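Local coordinates for protein putative glycosyl hydrolase (Parabacteroides distasonis, PDB 4QHZ) that binds magnesium and is probably a glycosyl hydrolase of the 3-keto-disaccharide hydrolase family, though its substrate is not established, at residues 165-175 and 187-195; 126-134 and 142-150. One frame throughout, in Å; residues are numbered along the deposited sequence.

Overall arrangement
Along the chain, interaction 2 comes first. Strand 127-131 runs past the magnesium site, and the chain then turns back so that 142-150 lies against it, closing a short loop. Interaction 1 follows, when strand 165-177 pairs with strand 185-193 in a beta hairpin. The two contacts are in series and neither nests in nor crosses the other. Strand 127-131 is an outermost strand, within this chain, of one antiparallel sheet, and the hairpin belongs to the other. The contacts meet where Tyr168 OH lies 2.7 Å from Gln130 O, a probable hydrogen bond. Tyr172 of the hairpin also packs on Tyr127. The two sheets are thus packed against each other.

Interaction 1 of 2, residues 165-175 and 187-195; sequences WNVYDIIYTAP and PTVTVIQNG. With EDO (1,2-ethanediol), chain H.
Asn166 and Asn194 hold the open end of this antiparallel hairpin. Asn194 ND2 donates to Asn166 OD1 at 3.0 Å, and Gln193 NE2 reaches the same oxygen at 3.1 Å; the two donors come from opposite faces of the Asn166 amide. Arg160 N also bonds there. Asn194 CG sits beside its own backbone N (chi1 -58°), which brings OD1 within 2.8 Å of Val167 N, a donor above the carbonyl plane. An alanine in place of this asparagine is likely to leave Val167 N without its acceptor and Asn166 OD1 with one donor fewer. The extended Gln193 chain lays CG in plane at the edge of the Tyr168 ring, 3.7 Å from CE1. On the same face, Ile170 CG2 meets Val189 CG2 at 3.9 Å, and the Tyr172 ring runs alongside Pro187, with CE1 3.8 Å from Pro187 CB. On the other face, Asp169 OD2 accepts from ethanediol O1 at 2.6 Å; Asp169 of the second subunit binds the same diol. Asp169 with Ile192, Ile171 with Thr190 and Thr173 with Thr188 exchange N-H...O bonds both ways. The chemistry is therefore divided: paired backbone bonds fix the register, and side-chain amides close the end away from the hairpin's connecting loop.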
loop_
_atom_site.group_PDB
_atom_site.type_symbol
_atom_site.label_atom_id
_atom_site.label_comp_id
_atom_site.label_asym_id
_atom_site.label_seq_id
_atom_site.Cartn_x
_atom_site.Cartn_y
_atom_site.Cartn_z
ATOM N N TRP C 165 -12.299 -26.844 17.902
ATOM C CA TRP C 165 -11.755 -26.598 16.573
ATOM C C TRP C 165 -11.396 -25.131 16.391
ATOM O O TRP C 165 -12.238 -24.253 16.593
ATOM C CB TRP C 165 -12.749 -27.047 15.497
ATOM C CG TRP C 165 -12.803 -28.519 15.409
ATOM C CD1 TRP C 165 -13.649 -29.352 16.085
ATOM C CD2 TRP C 165 -11.926 -29.357 14.660
ATOM N NE1 TRP C 165 -13.371 -30.663 15.780
ATOM C CE2 TRP C 165 -12.314 -30.695 14.908
ATOM C CE3 TRP C 165 -10.855 -29.113 13.794
ATOM C CZ2 TRP C 165 -11.669 -31.779 14.318
ATOM C CZ3 TRP C 165 -10.219 -30.195 13.201
ATOM C CH2 TRP C 165 -10.627 -31.511 13.470
ATOM N N ASN C 166 -10.139 -24.887 16.020
ATOM C CA ASN C 166 -9.663 -23.539 15.722
ATOM C C ASN C 166 -9.804 -23.263 14.240
ATOM O O ASN C 166 -9.302 -24.024 13.416
ATOM C CB ASN C 166 -8.217 -23.368 16.165
ATOM C CG ASN C 166 -8.082 -23.347 17.669
ATOM O OD1 ASN C 166 -8.344 -22.329 18.308
ATOM N ND2 ASN C 166 -7.711 -24.481 18.247
ATOM N N VAL C 167 -10.508 -22.190 13.914
ATOM C CA VAL C 167 -10.907 -21.903 12.545
ATOM C C VAL C 167 -10.025 -20.815 11.962
ATOM O O VAL C 167 -9.959 -19.719 12.509
ATOM C CB VAL C 167 -12.376 -21.447 12.492
ATOM C CG1 VAL C 167 -12.790 -21.121 11.066
ATOM C CG2 VAL C 167 -13.282 -22.515 13.080
ATOM N N TYR C 168 -9.343 -21.123 10.861
ATOM C CA TYR C 168 -8.579 -20.124 10.124
ATOM C C TYR C 168 -9.306 -19.738 8.843
ATOM O O TYR C 168 -9.761 -20.606 8.089
ATOM C CB TYR C 168 -7.185 -20.633 9.743
ATOM C CG TYR C 168 -6.070 -20.527 10.776
ATOM C CD1 TYR C 168 -6.244 -19.911 12.013
ATOM C CD2 TYR C 168 -4.804 -21.020 10.472
ATOM C CE1 TYR C 168 -5.192 -19.819 12.922
ATOM C CE2 TYR C 168 -3.754 -20.928 11.361
ATOM C CZ TYR C 168 -3.946 -20.319 12.583
ATOM O OH TYR C 168 -2.881 -20.249 13.461
ATOM N N ASP C 169 -9.410 -18.433 8.609
ATOM C CA ASP C 169 -9.747 -17.891 7.295
ATOM C C ASP C 169 -8.588 -17.004 6.873
ATOM O O ASP C 169 -8.154 -16.138 7.633
ATOM C CB ASP C 169 -11.069 -17.131 7.335
ATOM C CG ASP C 169 -12.263 -18.064 7.393
ATOM O OD1 ASP C 169 -12.484 -18.794 6.404
ATOM O OD2 ASP C 169 -12.964 -18.103 8.431
ATOM N N ILE C 170 -8.075 -17.250 5.670
ATOM C CA ILE C 170 -6.827 -16.656 5.206
ATOM C C ILE C 170 -7.034 -16.039 3.825
ATOM O O ILE C 170 -7.576 -16.691 2.937
ATOM C CB ILE C 170 -5.713 -17.711 5.134
ATOM C CG1 ILE C 170 -5.371 -18.209 6.543
ATOM C CG2 ILE C 170 -4.480 -17.150 4.441
ATOM C CD1 ILE C 170 -4.488 -19.446 6.581
ATOM N N ILE C 171 -6.631 -14.782 3.671
ATOM C CA ILE C 171 -6.692 -14.099 2.388
ATOM C C ILE C 171 -5.270 -13.716 2.021
ATOM O O ILE C 171 -4.605 -13.020 2.787
ATOM C CB ILE C 171 -7.582 -12.844 2.436
ATOM C CG1 ILE C 171 -8.965 -13.189 3.002
ATOM C CG2 ILE C 171 -7.700 -12.227 1.042
ATOM C CD1 ILE C 171 -9.850 -11.981 3.256
ATOM N N TYR C 172 -4.819 -14.170 0.853
ATOM C CA TYR C 172 -3.422 -14.073 0.459
ATOM C C TYR C 172 -3.259 -13.460 -0.926
ATOM O O TYR C 172 -3.939 -13.852 -1.880
ATOM C CB TYR C 172 -2.791 -15.463 0.470
ATOM C CG TYR C 172 -1.345 -15.499 0.038
ATOM C CD1 TYR C 172 -0.326 -15.135 0.912
ATOM C CD2 TYR C 172 -0.995 -15.908 -1.246
ATOM C CE1 TYR C 172 1.002 -15.185 0.521
ATOM C CE2 TYR C 172 0.323 -15.953 -1.652
ATOM C CZ TYR C 172 1.319 -15.595 -0.767
ATOM O OH TYR C 172 2.630 -15.642 -1.165
ATOM N N THR C 173 -2.344 -12.501 -1.014
ATOM C CA THR C 173 -1.932 -11.901 -2.262
ATOM C C THR C 173 -0.478 -12.288 -2.500
ATOM O O THR C 173 0.383 -12.030 -1.662
ATOM C CB THR C 173 -2.078 -10.372 -2.210
ATOM O OG1 THR C 173 -3.425 -10.035 -1.845
ATOM C CG2 THR C 173 -1.750 -9.745 -3.550
ATOM N N ALA C 174 -0.219 -12.920 -3.643
ATOM C CA ALA C 174 1.115 -13.404 -3.985
ATOM C C ALA C 174 2.032 -12.246 -4.359
ATOM O O ALA C 174 1.557 -11.193 -4.777
ATOM C CB ALA C 174 1.038 -14.398 -5.133
ATOM N N PRO C 175 3.352 -12.433 -4.192
ATOM C CA PRO C 175 4.292 -11.395 -4.563
ATOM C C PRO C 175 4.530 -11.398 -6.062
ATOM O O PRO C 175 4.146 -12.349 -6.735
ATOM C CB PRO C 175 5.571 -11.821 -3.854
ATOM C CG PRO C 175 5.496 -13.308 -3.847
ATOM C CD PRO C 175 4.040 -13.635 -3.672
ATOM N N PRO C 187 4.428 -10.250 -0.703
ATOM C CA PRO C 187 3.140 -10.877 -0.466
ATOM C C PRO C 187 2.445 -10.204 0.697
ATOM O O PRO C 187 3.108 -9.650 1.577
ATOM C CB PRO C 187 3.496 -12.324 -0.096
ATOM C CG PRO C 187 4.979 -12.440 -0.221
ATOM C CD PRO C 187 5.532 -11.051 -0.163
ATOM N N THR C 188 1.119 -10.235 0.697
ATOM C CA THR C 188 0.353 -9.761 1.843
ATOM C C THR C 188 -0.625 -10.844 2.274
ATOM O O THR C 188 -1.050 -11.669 1.457
ATOM C CB THR C 188 -0.395 -8.449 1.542
ATOM O OG1 THR C 188 -1.318 -8.652 0.470
ATOM C CG2 THR C 188 0.591 -7.345 1.162
ATOM N N VAL C 189 -0.981 -10.836 3.556
ATOM C CA VAL C 189 -1.867 -11.853 4.100
ATOM C C VAL C 189 -2.731 -11.301 5.238
ATOM O O VAL C 189 -2.263 -10.529 6.075
ATOM C CB VAL C 189 -1.054 -13.087 4.567
ATOM C CG1 VAL C 189 -0.125 -12.728 5.722
ATOM C CG2 VAL C 189 -1.983 -14.232 4.946
ATOM N N THR C 190 -4.003 -11.684 5.226
ATOM C CA THR C 190 -4.894 -11.464 6.346
ATOM C C THR C 190 -5.235 -12.827 6.929
ATOM O O THR C 190 -5.527 -13.763 6.187
ATOM C CB THR C 190 -6.161 -10.682 5.914
ATOM O OG1 THR C 190 -5.803 -9.318 5.647
ATOM C CG2 THR C 190 -7.238 -10.698 6.990
ATOM N N VAL C 191 -5.165 -12.938 8.256
ATOM C CA VAL C 191 -5.454 -14.183 8.956
ATOM C C VAL C 191 -6.481 -13.923 10.048
ATOM O O VAL C 191 -6.302 -13.026 10.872
ATOM C CB VAL C 191 -4.182 -14.793 9.588
ATOM C CG1 VAL C 191 -4.515 -16.067 10.354
ATOM C CG2 VAL C 191 -3.134 -15.085 8.524
ATOM N N ILE C 192 -7.551 -14.710 10.042
ATOM C CA ILE C 192 -8.619 -14.599 11.021
ATOM C C ILE C 192 -8.759 -15.937 11.729
ATOM O O ILE C 192 -8.931 -16.957 11.073
ATOM C CB ILE C 192 -9.960 -14.223 10.350
ATOM C CG1 ILE C 192 -9.790 -13.007 9.427
ATOM C CG2 ILE C 192 -11.034 -13.928 11.398
ATOM C CD1 ILE C 192 -11.013 -12.696 8.585
ATOM N N GLN C 193 -8.653 -15.936 13.059
ATOM C CA GLN C 193 -8.773 -17.159 13.843
ATOM C C GLN C 193 -9.984 -17.100 14.762
ATOM O O GLN C 193 -10.088 -16.213 15.619
ATOM C CB GLN C 193 -7.520 -17.430 14.686
ATOM C CG GLN C 193 -7.639 -18.720 15.490
ATOM C CD GLN C 193 -6.433 -19.020 16.357
ATOM O OE1 GLN C 193 -5.391 -18.374 16.254
ATOM N NE2 GLN C 193 -6.573 -20.015 17.228
ATOM N N ASN C 194 -10.886 -18.057 14.587
ATOM C CA ASN C 194 -12.130 -18.095 15.351
ATOM C C ASN C 194 -12.839 -16.742 15.334
ATOM O O ASN C 194 -13.338 -16.268 16.361
ATOM C CB ASN C 194 -11.859 -18.563 16.780
ATOM C CG ASN C 194 -11.210 -19.934 16.822
ATOM O OD1 ASN C 194 -11.622 -20.842 16.096
ATOM N ND2 ASN C 194 -10.186 -20.088 17.655
ATOM N N GLY C 195 -12.866 -16.134 14.152
ATOM C CA GLY C 195 -13.515 -14.848 13.948
ATOM C C GLY C 195 -12.715 -13.625 14.374
ATOM O O GLY C 195 -13.161 -12.501 14.144
HETATM C C1 EDO H . -14.690 -15.193 9.429
HETATM O O1 EDO H . -13.589 -16.009 9.844
HETATM C C2 EDO H . -15.142 -15.651 8.051
HETATM O O2 EDO H . -16.062 -14.697 7.508
HETATM O O HOH W 1 -11.926 -17.404 11.645
HETATM O O HOH W 2 -3.926 -10.252 1.302
#

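Interaction 2 of 2, residues 126-134 and 142-150. With MG (magnesium ion), chain I.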
loop_
_atom_site.group_PDB
_atom_site.type_symbol
_atom_site.label_atom_id
_atom_site.label_comp_id
_atom_site.label_asym_id
_atom_site.label_seq_id
_atom_site.Cartn_x
_atom_site.Cartn_y
_atom_site.Cartn_z
HETATM N N MSE C 126 6.196 -21.281 0.884
HETATM C CA MSE C 126 7.312 -20.418 1.319
HETATM C C MSE C 126 7.088 -19.701 2.633
HETATM O O MSE C 126 8.049 -19.410 3.337
HETATM C CB MSE C 126 7.570 -19.310 0.300
HETATM C CG MSE C 126 7.737 -19.779 -1.140
HETATM SE SE MSE C 126 9.296 -20.949 -1.309
HETATM C CE MSE C 126 10.652 -19.571 -1.715
ATOM N N TYR C 127 5.837 -19.399 2.974
ATOM C CA TYR C 127 5.547 -18.472 4.066
ATOM C C TYR C 127 4.626 -19.103 5.111
ATOM O O TYR C 127 3.422 -19.243 4.881
ATOM C CB TYR C 127 4.929 -17.182 3.503
ATOM C CG TYR C 127 5.628 -16.650 2.267
ATOM C CD1 TYR C 127 6.950 -16.215 2.324
ATOM C CD2 TYR C 127 4.972 -16.579 1.041
ATOM C CE1 TYR C 127 7.598 -15.734 1.202
ATOM C CE2 TYR C 127 5.618 -16.093 -0.088
ATOM C CZ TYR C 127 6.931 -15.674 -0.002
ATOM O OH TYR C 127 7.575 -15.198 -1.117
ATOM N N GLU C 128 5.178 -19.464 6.268
ATOM C CA GLU C 128 4.411 -20.205 7.276
ATOM C C GLU C 128 3.478 -19.320 8.101
ATOM O O GLU C 128 3.916 -18.366 8.740
ATOM C CB GLU C 128 5.320 -20.967 8.257
ATOM C CG GLU C 128 4.521 -21.858 9.215
ATOM C CD GLU C 128 5.359 -22.597 10.244
ATOM O OE1 GLU C 128 6.553 -22.268 10.410
ATOM O OE2 GLU C 128 4.807 -23.518 10.901
ATOM N N VAL C 129 2.195 -19.668 8.084
ATOM C CA VAL C 129 1.256 -19.223 9.096
ATOM C C VAL C 129 1.299 -20.273 10.195
ATOM O O VAL C 129 0.902 -21.419 9.981
ATOM C CB VAL C 129 -0.179 -19.082 8.557
ATOM C CG1 VAL C 129 -1.111 -18.565 9.651
ATOM C CG2 VAL C 129 -0.210 -18.160 7.346
ATOM N N GLN C 130 1.799 -19.886 11.365
ATOM C CA GLN C 130 2.055 -20.831 12.445
ATOM C C GLN C 130 0.770 -21.454 12.984
ATOM O O GLN C 130 -0.245 -20.778 13.146
ATOM C CB GLN C 130 2.819 -20.146 13.584
ATOM C CG GLN C 130 3.079 -21.004 14.821
ATOM C CD GLN C 130 4.105 -22.110 14.592
ATOM O OE1 GLN C 130 3.946 -22.952 13.704
ATOM N NE2 GLN C 130 5.169 -22.113 15.399
ATOM N N VAL C 131 0.839 -22.758 13.228
ATOM C CA VAL C 131 -0.172 -23.481 13.969
ATOM C C VAL C 131 0.495 -24.055 15.217
ATOM O O VAL C 131 1.562 -24.664 15.137
ATOM C CB VAL C 131 -0.796 -24.599 13.116
ATOM C CG1 VAL C 131 -1.613 -25.561 13.978
ATOM C CG2 VAL C 131 -1.652 -23.987 12.018
ATOM N N LEU C 132 -0.126 -23.831 16.373
ATOM C CA LEU C 132 0.455 -24.216 17.656
ATOM C C LEU C 132 -0.613 -24.168 18.735
ATOM O O LEU C 132 -1.544 -23.357 18.657
ATOM C CB LEU C 132 1.599 -23.273 18.020
ATOM C CG LEU C 132 2.516 -23.636 19.184
ATOM C CD1 LEU C 132 3.289 -24.920 18.908
ATOM C CD2 LEU C 132 3.477 -22.489 19.450
ATOM N N ASP C 133 -0.498 -25.034 19.741
ATOM C CA ASP C 133 -1.379 -24.930 20.893
ATOM C C ASP C 133 -0.871 -23.848 21.836
ATOM O O ASP C 133 0.020 -24.094 22.648
ATOM C CB ASP C 133 -1.507 -26.246 21.657
ATOM C CG ASP C 133 -2.513 -26.145 22.796
ATOM O OD1 ASP C 133 -3.316 -25.193 22.795
ATOM O OD2 ASP C 133 -2.502 -27.012 23.695
ATOM N N CYS C 134 -1.461 -22.661 21.741
ATOM C CA CYS C 134 -1.108 -21.568 22.638
ATOM C C CYS C 134 -2.211 -21.300 23.677
ATOM O O CYS C 134 -2.307 -20.197 24.232
ATOM C CB CYS C 134 -0.779 -20.321 21.816
ATOM S SG CYS C 134 0.826 -20.461 21.011
ATOM N N ASN C 142 6.642 -13.804 18.423
ATOM C CA ASN C 142 6.756 -13.729 16.965
ATOM C C ASN C 142 6.690 -15.106 16.301
ATOM O O ASN C 142 6.731 -15.201 15.081
ATOM C CB ASN C 142 8.030 -12.965 16.535
ATOM C CG ASN C 142 9.309 -13.626 16.998
ATOM O OD1 ASN C 142 9.378 -14.200 18.097
ATOM N ND2 ASN C 142 10.335 -13.566 16.161
ATOM N N GLY C 143 6.586 -16.170 17.100
ATOM C CA GLY C 143 6.399 -17.521 16.574
ATOM C C GLY C 143 5.215 -18.268 17.169
ATOM O O GLY C 143 5.138 -19.494 17.055
ATOM N N GLN C 144 4.287 -17.548 17.796
ATOM C CA GLN C 144 3.119 -18.192 18.376
ATOM C C GLN C 144 2.013 -18.342 17.323
ATOM O O GLN C 144 2.197 -17.986 16.162
ATOM C CB GLN C 144 2.640 -17.438 19.630
ATOM C CG GLN C 144 1.811 -16.184 19.403
ATOM C CD GLN C 144 1.459 -15.509 20.715
ATOM O OE1 GLN C 144 2.343 -15.138 21.484
ATOM N NE2 GLN C 144 0.168 -15.366 20.986
ATOM N N THR C 145 0.882 -18.898 17.740
ATOM C CA THR C 145 -0.205 -19.235 16.837
ATOM C C THR C 145 -0.648 -18.041 16.002
ATOM O O THR C 145 -0.888 -16.961 16.536
ATOM C CB THR C 145 -1.413 -19.758 17.629
ATOM O OG1 THR C 145 -0.984 -20.794 18.526
ATOM C CG2 THR C 145 -2.476 -20.295 16.687
ATOM N N GLY C 146 -0.758 -18.238 14.692
ATOM C CA GLY C 146 -1.220 -17.181 13.794
ATOM C C GLY C 146 -0.172 -16.149 13.419
ATOM O O GLY C 146 -0.457 -15.222 12.670
ATOM N N SER C 147 1.048 -16.316 13.919
ATOM C CA SER C 147 2.155 -15.489 13.485
ATOM C C SER C 147 2.474 -15.822 12.041
ATOM O O SER C 147 2.191 -16.934 11.582
ATOM C CB SER C 147 3.398 -15.711 14.363
ATOM O OG SER C 147 3.903 -17.035 14.256
ATOM N N ILE C 148 3.011 -14.847 11.316
ATOM C CA ILE C 148 3.797 -15.144 10.128
ATOM C C ILE C 148 5.167 -15.450 10.718
ATOM O O ILE C 148 5.851 -14.556 11.219
ATOM C CB ILE C 148 3.839 -13.989 9.110
ATOM C CG1 ILE C 148 2.426 -13.518 8.746
ATOM C CG2 ILE C 148 4.580 -14.417 7.849
ATOM C CD1 ILE C 148 1.447 -14.636 8.432
ATOM N N TYR C 149 5.532 -16.729 10.691
ATOM C CA TYR C 149 6.520 -17.281 11.619
ATOM C C TYR C 149 7.811 -16.455 11.697
ATOM O O TYR C 149 8.542 -16.312 10.711
ATOM C CB TYR C 149 6.831 -18.735 11.258
ATOM C CG TYR C 149 7.780 -19.401 12.216
ATOM C CD1 TYR C 149 7.383 -19.721 13.509
ATOM C CD2 TYR C 149 9.080 -19.700 11.833
ATOM C CE1 TYR C 149 8.253 -20.332 14.396
ATOM C CE2 TYR C 149 9.954 -20.307 12.709
ATOM C CZ TYR C 149 9.536 -20.620 13.987
ATOM O OH TYR C 149 10.409 -21.218 14.854
ATOM N N LYS C 150 8.049 -15.912 12.895
ATOM C CA LYS C 150 9.243 -15.113 13.246
ATOM C C LYS C 150 9.381 -13.785 12.491
ATOM O O LYS C 150 10.464 -13.203 12.440
ATOM C CB LYS C 150 10.527 -15.955 13.103
ATOM C CG LYS C 150 10.728 -16.939 14.244
ATOM C CD LYS C 150 12.142 -17.492 14.276
ATOM C CE LYS C 150 12.395 -18.293 15.540
ATOM N NZ LYS C 150 13.850 -18.595 15.719
HETATM MG MG MG I . 4.944 -24.636 12.827
HETATM O O HOH W 3 6.698 -23.776 12.977
#
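Gln130 NE2 donates to Gly143 O at 3.1 Å, nearly in its own amide plane, while OE1 of the same amide binds the magnesium ion at 2.1 Å. The bond to Gly143 fixes which way the amide is flipped, with oxygen on the metal. Gln130 CG is anti to the backbone N, and the chain then bends at chi2 (71°), turning the amide to the ion. Glu128 OE2 binds the metal at 2.2 Å. A water is a further ligand at 2.0 Å from the magnesium. Asn118, Ser119 and Gln227 complete the six ligands. Glu128 stays extended and runs alongside Tyr149, the carboxylate and ring planes 43° apart. Its OE1 lies 3.6 Å from Tyr149 CG. Tyr149 OH bonds to Tyr140.

The next shell is backbone. Tyr149 N donates to Glu128 O, Gln130 N to Ser147 O, and Gly146 N to Gln130 O. A type II turn from Gln144 to Ser147 shapes the loop, with Gly146 at positive phi. Gln144 O accepts both Ser147 N and Ser147 OG, the latter at 2.7 Å. Farther along, Thr145 OG1 donates to Leu132 O at 2.6 Å from above the carbonyl plane. Thr145 N makes a weak bond to Cys134 SG. Val129 CG2 meets Ile148 CD1 at 4.0 Å.

The metal site lies across adjacent strands of the sheet, and the loop 142-150 braces the edge strand that supplies Glu128 and Gln130, within a beta fold of the concanavalin-like clan.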